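Local coordinates for protein choline kinase (Streptococcus pneumoniae, PDB 4R78) that probably phosphorylates choline with ATP, as a kinase of the choline/ethanolamine kinase family with a protein kinase-like fold, and is captured here with AMP bound, at residues Ser158-Gln163 and Lys278-Glu283. Numbering follows the deposited sequence.
Sequences SLIEEQ and KEEQGE
The C-terminal ends of helices 149-159 and 257-280 are joined at the surface of LicA by a bidentate carboxylate-to-backbone interaction: E280, in the last turn of helix 257-280, reaches across to the chain leaving helix 149-159 and takes two consecutive backbone N-H groups, those of E161 and E162. E161 N donates to E280 OE1 at 2.9 Å, almost straight at 174° and on the syn lone pair; E162 N donates to E280 OE2 at 3.0 Å, also from the syn side but 16° out of the carboxylate plane. Gripped at both oxygens, the group has its rotation fixed. With CG beside its own backbone N (chi1 -71°) and the chain extended beyond, E280 can span the gap between the two helix ends. I160, where the backbone departs from helical angles, lays its CG2 methyl 3.5 Å from E280 OE2. Its side chain is buried against L273 and V276 of helix 257-280, and the carboxylates lie beside it at the surface of the helical C-terminal lobe of this kinase-like fold. Helix 257-280 itself finishes in a Schellman motif, with G282 at positive phi, its N bonded to E279 O at 2.9 Å, and E283 N making the second, weak bond to K278 O at 3.4 Å. The carboxylate of E162 lies nearly coplanar with that of E280. E162 OE1 comes within 2.7 Å of E280 OE2, so one of the two acids probably carries a proton; the pair of amide donors would favour negative charge on E280.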
ATOM      1  N   SER A 158     -17.823  -6.193   6.699  1.00 17.96           N
ATOM      2  CA  SER A 158     -18.917  -6.577   5.812  1.00 18.37           C
ATOM      3  C   SER A 158     -18.526  -7.729   4.883  1.00 18.26           C
ATOM      4  O   SER A 158     -19.321  -8.639   4.643  1.00 19.12           O
ATOM      5  CB  SER A 158     -19.383  -5.373   4.991  1.00 18.47           C
ATOM      6  OG  SER A 158     -20.475  -5.724   4.153  1.00 20.22           O
ATOM      7  N   LEU A 159     -17.298  -7.686   4.375  1.00 17.94           N
ATOM      8  CA  LEU A 159     -16.824  -8.683   3.415  1.00 17.84           C
ATOM      9  C   LEU A 159     -16.464 -10.026   4.047  1.00 17.63           C
ATOM     10  O   LEU A 159     -16.593 -11.071   3.403  1.00 18.26           O
ATOM     11  CB  LEU A 159     -15.639  -8.133   2.612  1.00 17.64           C
ATOM     12  CG  LEU A 159     -16.002  -7.036   1.605  1.00 17.87           C
ATOM     13  CD1 LEU A 159     -14.799  -6.171   1.280  1.00 18.20           C
ATOM     14  CD2 LEU A 159     -16.612  -7.627   0.337  1.00 17.95           C
ATOM     15  N   ILE A 160     -16.007  -9.993   5.298  1.00 17.46           N
ATOM     16  CA  ILE A 160     -15.623 -11.209   6.019  1.00 17.34           C
ATOM     17  C   ILE A 160     -16.858 -12.038   6.386  1.00 17.49           C
ATOM     18  O   ILE A 160     -17.794 -11.534   7.002  1.00 17.57           O
ATOM     19  CB  ILE A 160     -14.774 -10.883   7.279  1.00 17.21           C
ATOM     20  CG1 ILE A 160     -13.414 -10.301   6.869  1.00 16.80           C
ATOM     21  CG2 ILE A 160     -14.588 -12.124   8.154  1.00 17.33           C
ATOM     22  CD1 ILE A 160     -12.702  -9.544   7.986  1.00 16.75           C
ATOM     23  N   GLU A 161     -16.845 -13.309   5.996  1.00 17.65           N
ATOM     24  CA  GLU A 161     -17.966 -14.220   6.222  1.00 17.85           C
ATOM     25  C   GLU A 161     -17.953 -14.823   7.630  1.00 17.85           C
ATOM     26  O   GLU A 161     -18.996 -14.927   8.281  1.00 18.11           O
ATOM     27  CB  GLU A 161     -17.951 -15.328   5.159  1.00 17.87           C
ATOM     28  CG  GLU A 161     -19.083 -16.353   5.250  1.00 18.27           C
ATOM     29  CD  GLU A 161     -18.844 -17.422   6.310  1.00 18.61           C
ATOM     30  OE1 GLU A 161     -17.676 -17.810   6.533  1.00 20.00           O
ATOM     31  OE2 GLU A 161     -19.833 -17.876   6.919  1.00 19.06           O
ATOM     32  N   GLU A 162     -16.769 -15.224   8.082  1.00 17.97           N
ATOM     33  CA  GLU A 162     -16.612 -15.975   9.323  1.00 18.36           C
ATOM     34  C   GLU A 162     -16.777 -15.099  10.562  1.00 18.59           C
ATOM     35  O   GLU A 162     -16.630 -13.876  10.498  1.00 18.37           O
ATOM     36  CB  GLU A 162     -15.241 -16.667   9.346  1.00 18.19           C
ATOM     37  CG  GLU A 162     -14.056 -15.732   9.619  1.00 18.25           C
ATOM     38  CD  GLU A 162     -12.722 -16.354   9.262  1.00 18.28           C
ATOM     39  OE1 GLU A 162     -12.434 -16.486   8.056  1.00 18.96           O
ATOM     40  OE2 GLU A 162     -11.952 -16.696  10.181  1.00 19.14           O
ATOM     41  N   GLN A 163     -17.085 -15.733  11.689  1.00 19.02           N
ATOM     42  CA  GLN A 163     -16.983 -15.061  12.979  1.00 19.73           C
ATOM     43  C   GLN A 163     -15.540 -14.574  13.118  1.00 19.27           C
ATOM     44  O   GLN A 163     -14.602 -15.324  12.841  1.00 19.26           O
ATOM     45  CB  GLN A 163     -17.332 -16.019  14.115  1.00 20.24           C
ATOM     46  CG  GLN A 163     -17.556 -15.335  15.464  1.00 22.77           C
ATOM     47  CD  GLN A 163     -17.415 -16.278  16.651  1.00 25.72           C
ATOM     48  OE1 GLN A 163     -17.477 -17.502  16.510  1.00 27.49           O
ATOM     49  NE2 GLN A 163     -17.222 -15.704  17.833  1.00 27.55           N
ATOM     50  N   LYS A 278      -8.497 -12.026   2.775  1.00 13.82           N
ATOM     51  CA  LYS A 278      -7.639 -12.667   1.780  1.00 14.06           C
ATOM     52  C   LYS A 278      -7.563 -14.177   1.974  1.00 14.28           C
ATOM     53  O   LYS A 278      -7.535 -14.940   0.998  1.00 14.57           O
ATOM     54  CB  LYS A 278      -6.239 -12.045   1.779  1.00 14.12           C
ATOM     55  CG  LYS A 278      -6.171 -10.668   1.119  1.00 14.55           C
ATOM     56  CD  LYS A 278      -6.312 -10.788  -0.398  1.00 15.71           C
ATOM     57  CE  LYS A 278      -6.001  -9.489  -1.111  1.00 16.08           C
ATOM     58  NZ  LYS A 278      -6.136  -9.677  -2.587  1.00 16.64           N
ATOM     59  N   GLU A 279      -7.542 -14.616   3.230  1.00 14.46           N
ATOM     60  CA  GLU A 279      -7.488 -16.045   3.510  1.00 14.87           C
ATOM     61  C   GLU A 279      -8.802 -16.747   3.170  1.00 14.92           C
ATOM     62  O   GLU A 279      -8.789 -17.899   2.735  1.00 15.02           O
ATOM     63  CB  GLU A 279      -7.041 -16.315   4.948  1.00 15.17           C
ATOM     64  CG  GLU A 279      -5.587 -15.916   5.194  1.00 16.97           C
ATOM     65  CD  GLU A 279      -5.053 -16.397   6.526  1.00 20.31           C
ATOM     66  OE1 GLU A 279      -5.820 -16.424   7.509  1.00 21.60           O
ATOM     67  OE2 GLU A 279      -3.857 -16.750   6.596  1.00 22.19           O
ATOM     68  N   GLU A 280      -9.925 -16.048   3.336  1.00 15.26           N
ATOM     69  CA  GLU A 280     -11.231 -16.592   2.934  1.00 15.54           C
ATOM     70  C   GLU A 280     -11.304 -16.861   1.432  1.00 15.82           C
ATOM     71  O   GLU A 280     -12.076 -17.711   0.985  1.00 15.77           O
ATOM     72  CB  GLU A 280     -12.372 -15.672   3.378  1.00 15.51           C
ATOM     73  CG  GLU A 280     -12.581 -15.681   4.877  1.00 15.82           C
ATOM     74  CD  GLU A 280     -13.899 -15.075   5.334  1.00 17.19           C
ATOM     75  OE1 GLU A 280     -14.611 -14.430   4.536  1.00 17.01           O
ATOM     76  OE2 GLU A 280     -14.219 -15.251   6.526  1.00 16.23           O
ATOM     77  N   GLN A 281     -10.493 -16.140   0.661  1.00 16.10           N
ATOM     78  CA  GLN A 281     -10.424 -16.341  -0.787  1.00 16.65           C
ATOM     79  C   GLN A 281      -9.400 -17.404  -1.194  1.00 16.78           C
ATOM     80  O   GLN A 281      -9.211 -17.661  -2.386  1.00 17.45           O
ATOM     81  CB  GLN A 281     -10.160 -15.017  -1.503  1.00 16.83           C
ATOM     82  CG  GLN A 281     -11.245 -13.977  -1.271  1.00 17.27           C
ATOM     83  CD  GLN A 281     -10.817 -12.601  -1.698  1.00 18.48           C
ATOM     84  OE1 GLN A 281     -10.475 -11.759  -0.866  1.00 21.02           O
ATOM     85  NE2 GLN A 281     -10.823 -12.359  -3.002  1.00 17.49           N
ATOM     86  N   GLY A 282      -8.744 -18.018  -0.208  1.00 16.56           N
ATOM     87  CA  GLY A 282      -7.895 -19.177  -0.464  1.00 16.36           C
ATOM     88  C   GLY A 282      -6.405 -19.027  -0.225  1.00 15.95           C
ATOM     89  O   GLY A 282      -5.665 -20.003  -0.355  1.00 16.32           O
ATOM     90  N   GLU A 283      -5.950 -17.820   0.106  1.00 15.14           N
ATOM     91  CA  GLU A 283      -4.537 -17.617   0.430  1.00 14.98           C
ATOM     92  C   GLU A 283      -4.232 -18.022   1.871  1.00 14.89           C
ATOM     93  O   GLU A 283      -5.142 -18.175   2.689  1.00 14.87           O
ATOM     94  CB  GLU A 283      -4.095 -16.179   0.144  1.00 14.84           C
ATOM     95  CG  GLU A 283      -3.962 -15.874  -1.343  1.00 14.73           C
ATOM     96  CD  GLU A 283      -3.541 -14.446  -1.616  1.00 14.20           C
ATOM     97  OE1 GLU A 283      -4.374 -13.528  -1.442  1.00 14.91           O
ATOM     98  OE2 GLU A 283      -2.377 -14.232  -2.010  1.00 15.05           O
TER